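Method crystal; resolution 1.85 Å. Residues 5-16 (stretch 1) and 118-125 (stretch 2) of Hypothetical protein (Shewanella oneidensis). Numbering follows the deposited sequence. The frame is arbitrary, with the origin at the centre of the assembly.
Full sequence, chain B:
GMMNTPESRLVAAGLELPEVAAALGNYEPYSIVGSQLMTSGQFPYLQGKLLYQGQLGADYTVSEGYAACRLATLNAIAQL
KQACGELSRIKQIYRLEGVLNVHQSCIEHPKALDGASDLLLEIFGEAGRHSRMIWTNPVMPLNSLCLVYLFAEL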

# COMPACT_ATOMS: atom_id res chain seq x y z
N THR B 5 -2.14 -14.95 27.08
CA THR B 5 -2.65 -14.84 25.73
C THR B 5 -2.83 -13.35 25.41
O THR B 5 -2.91 -12.52 26.33
CB THR B 5 -4.02 -15.50 25.61
OG1 THR B 5 -4.89 -14.91 26.57
CG2 THR B 5 -3.96 -17.06 25.82
N PRO B 6 -2.95 -13.00 24.12
CA PRO B 6 -3.30 -11.62 23.77
C PRO B 6 -4.63 -11.19 24.42
O PRO B 6 -4.78 -10.07 24.92
CB PRO B 6 -3.39 -11.66 22.24
CG PRO B 6 -2.48 -12.80 21.87
CD PRO B 6 -2.77 -13.83 22.93
N GLU B 7 -5.56 -12.12 24.48
CA GLU B 7 -6.83 -11.87 25.14
C GLU B 7 -6.63 -11.46 26.60
O GLU B 7 -7.27 -10.52 27.05
CB GLU B 7 -7.74 -13.08 25.03
CG GLU B 7 -8.31 -13.35 23.64
CD GLU B 7 -7.42 -14.20 22.72
OE1 GLU B 7 -6.23 -14.45 23.04
OE2 GLU B 7 -7.94 -14.60 21.65
N SER B 8 -5.73 -12.13 27.34
CA SER B 8 -5.51 -11.76 28.75
C SER B 8 -4.91 -10.36 28.87
O SER B 8 -5.22 -9.61 29.82
CB SER B 8 -4.65 -12.80 29.48
OG SER B 8 -3.33 -12.82 28.97
N ARG B 9 -4.08 -9.99 27.90
CA ARG B 9 -3.46 -8.67 27.90
C ARG B 9 -4.47 -7.56 27.61
O ARG B 9 -4.37 -6.45 28.16
CB ARG B 9 -2.32 -8.62 26.92
CG ARG B 9 -1.15 -9.51 27.32
CD ARG B 9 -0.05 -9.42 26.29
NE ARG B 9 0.90 -10.51 26.41
CZ ARG B 9 1.05 -11.54 25.57
NH1 ARG B 9 0.33 -11.66 24.46
NH2 ARG B 9 1.98 -12.46 25.85
N LEU B 10 -5.43 -7.85 26.73
CA LEU B 10 -6.54 -6.94 26.50
C LEU B 10 -7.33 -6.75 27.81
O LEU B 10 -7.66 -5.63 28.20
CB LEU B 10 -7.47 -7.46 25.39
CG LEU B 10 -6.94 -7.41 23.94
CD1 LEU B 10 -7.73 -8.33 23.03
CD2 LEU B 10 -6.91 -5.95 23.36
N VAL B 11 -7.61 -7.85 28.49
CA VAL B 11 -8.33 -7.77 29.76
C VAL B 11 -7.51 -6.93 30.73
O VAL B 11 -8.02 -5.98 31.33
CB VAL B 11 -8.62 -9.16 30.36
CG1 VAL B 11 -9.14 -9.03 31.80
CG2 VAL B 11 -9.61 -9.92 29.47
N ALA B 12 -6.22 -7.24 30.85
CA ALA B 12 -5.35 -6.50 31.76
C ALA B 12 -5.29 -4.99 31.43
O ALA B 12 -5.10 -4.17 32.33
CB ALA B 12 -3.96 -7.13 31.77
N ALA B 13 -5.46 -4.64 30.16
CA ALA B 13 -5.42 -3.25 29.74
C ALA B 13 -6.76 -2.58 29.87
O ALA B 13 -6.89 -1.41 29.53
CB ALA B 13 -4.96 -3.14 28.28
N GLY B 14 -7.77 -3.33 30.31
CA GLY B 14 -9.14 -2.81 30.41
C GLY B 14 -9.79 -2.57 29.06
O GLY B 14 -10.65 -1.70 28.94
N LEU B 15 -9.39 -3.33 28.04
CA LEU B 15 -9.90 -3.15 26.69
C LEU B 15 -10.85 -4.27 26.33
O LEU B 15 -10.52 -5.45 26.46
CB LEU B 15 -8.76 -3.12 25.68
CG LEU B 15 -7.78 -1.97 25.86
CD1 LEU B 15 -6.54 -2.21 25.01
CD2 LEU B 15 -8.46 -0.63 25.51
N GLU B 16 -12.03 -3.90 25.86
CA GLU B 16 -13.00 -4.86 25.38
C GLU B 16 -12.95 -4.77 23.87
O GLU B 16 -12.91 -3.67 23.32
CB GLU B 16 -14.40 -4.50 25.90
CG GLU B 16 -15.37 -5.66 25.97
N ASP B 118 2.04 0.85 19.15
CA ASP B 118 2.21 0.58 20.59
C ASP B 118 1.20 -0.46 21.05
O ASP B 118 1.51 -1.28 21.91
CB ASP B 118 2.02 1.85 21.42
CG ASP B 118 3.14 2.86 21.24
OD1 ASP B 118 4.19 2.52 20.65
OD2 ASP B 118 2.97 3.99 21.71
N LEU B 119 -0.02 -0.42 20.54
CA LEU B 119 -1.03 -1.42 20.97
C LEU B 119 -0.66 -2.83 20.48
O LEU B 119 -0.82 -3.83 21.19
CB LEU B 119 -2.41 -1.05 20.49
CG LEU B 119 -3.56 -1.93 21.01
CD1 LEU B 119 -3.81 -1.77 22.51
CD2 LEU B 119 -4.81 -1.61 20.20
N LEU B 120 -0.12 -2.91 19.27
CA LEU B 120 0.30 -4.22 18.74
C LEU B 120 1.37 -4.85 19.67
O LEU B 120 1.30 -6.04 20.00
CB LEU B 120 0.84 -4.08 17.33
CG LEU B 120 -0.20 -3.71 16.25
CD1 LEU B 120 0.43 -3.57 14.85
CD2 LEU B 120 -1.33 -4.77 16.24
N LEU B 121 2.31 -4.03 20.11
CA LEU B 121 3.36 -4.50 21.02
C LEU B 121 2.80 -4.84 22.40
O LEU B 121 3.17 -5.85 22.99
CB LEU B 121 4.47 -3.46 21.11
CG LEU B 121 5.30 -3.28 19.83
CD1 LEU B 121 6.17 -2.04 19.92
CD2 LEU B 121 6.13 -4.51 19.55
N GLU B 122 1.88 -4.02 22.90
CA GLU B 122 1.26 -4.24 24.20
C GLU B 122 0.48 -5.55 24.24
O GLU B 122 0.59 -6.35 25.17
CB GLU B 122 0.33 -3.09 24.50
CG GLU B 122 -0.44 -3.15 25.81
CD GLU B 122 -1.35 -1.93 26.00
OE1 GLU B 122 -1.21 -0.93 25.24
OE2 GLU B 122 -2.19 -1.99 26.91
N ILE B 123 -0.26 -5.82 23.18
CA ILE B 123 -1.18 -6.94 23.18
C ILE B 123 -0.51 -8.23 22.71
O ILE B 123 -0.81 -9.31 23.25
CB ILE B 123 -2.45 -6.62 22.35
CG1 ILE B 123 -3.19 -5.41 22.94
CG2 ILE B 123 -3.41 -7.82 22.23
CD1 ILE B 123 -3.53 -5.52 24.43
N PHE B 124 0.37 -8.14 21.71
CA PHE B 124 0.99 -9.35 21.14
C PHE B 124 2.41 -9.60 21.58
O PHE B 124 2.99 -10.64 21.26
CB PHE B 124 0.93 -9.34 19.62
CG PHE B 124 -0.47 -9.48 19.10
CD1 PHE B 124 -1.27 -8.35 18.92
CD2 PHE B 124 -1.02 -10.75 18.87
CE1 PHE B 124 -2.58 -8.48 18.47
CE2 PHE B 124 -2.32 -10.88 18.41
CZ PHE B 124 -3.11 -9.74 18.21
N GLY B 125 2.98 -8.66 22.33
CA GLY B 125 4.37 -8.78 22.75
C GLY B 125 5.32 -8.91 21.59
O GLY B 125 5.24 -8.18 20.60

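The carbonyl oxygen of I123, in the last turn of its helix, is claimed by two donors from the other stretch: R9 gives it a hydrogen bond from NH1 to I123 O at 2.9 Å, and P6 offers a CA-H...O contact, its CA lying 3.4 Å from I123 O. The general principle is that carbonyls in a final helical turn, where no following turn supplies an amide, are available to partners from elsewhere in the fold. The oxygen sits at the edge of the guanidinium, near its plane, where the N-H bonds point; with chi1 m and chi2 t, R9 CD also comes to 3.3 Å from E122 O.

Helices 6-12 and 118-124 run at 113° to each other, with axes 8.6 Å apart at closest approach, and the CA atoms of P6 and I123 come within 5.2 Å. The first turn of one helix thus meets the last turn of the other. T5 caps that first turn, its OG1 accepting from S8 N at 3.0 Å, while S8 OG donates to T5 O at 2.7 Å.

To one side of this polar contact the packing is apolar. I123, the residue most covered by the contact, meets P6 through CG2, 3.8 Å from P6 CB, and L10 through CD1, 3.6 Å from L10 CD2. P6 also lies against F124, with P6 CB over one face of the ring and P6 CG 3.9 Å from F124 CD2.

Beyond the first helix, G14 adopts positive phi in a Schellman motif, and L15 N bonds back to L10 O at 2.9 Å. The chain then continues with the CA-to-CB bond of L15 pointing toward the second stretch, and its CD1 3.7 Å from L119 CD1. Nearby, A13 CB approaches E122 OE2 at 3.3 Å, a contact without a hydrogen bond because a methyl carbon is no conventional donor.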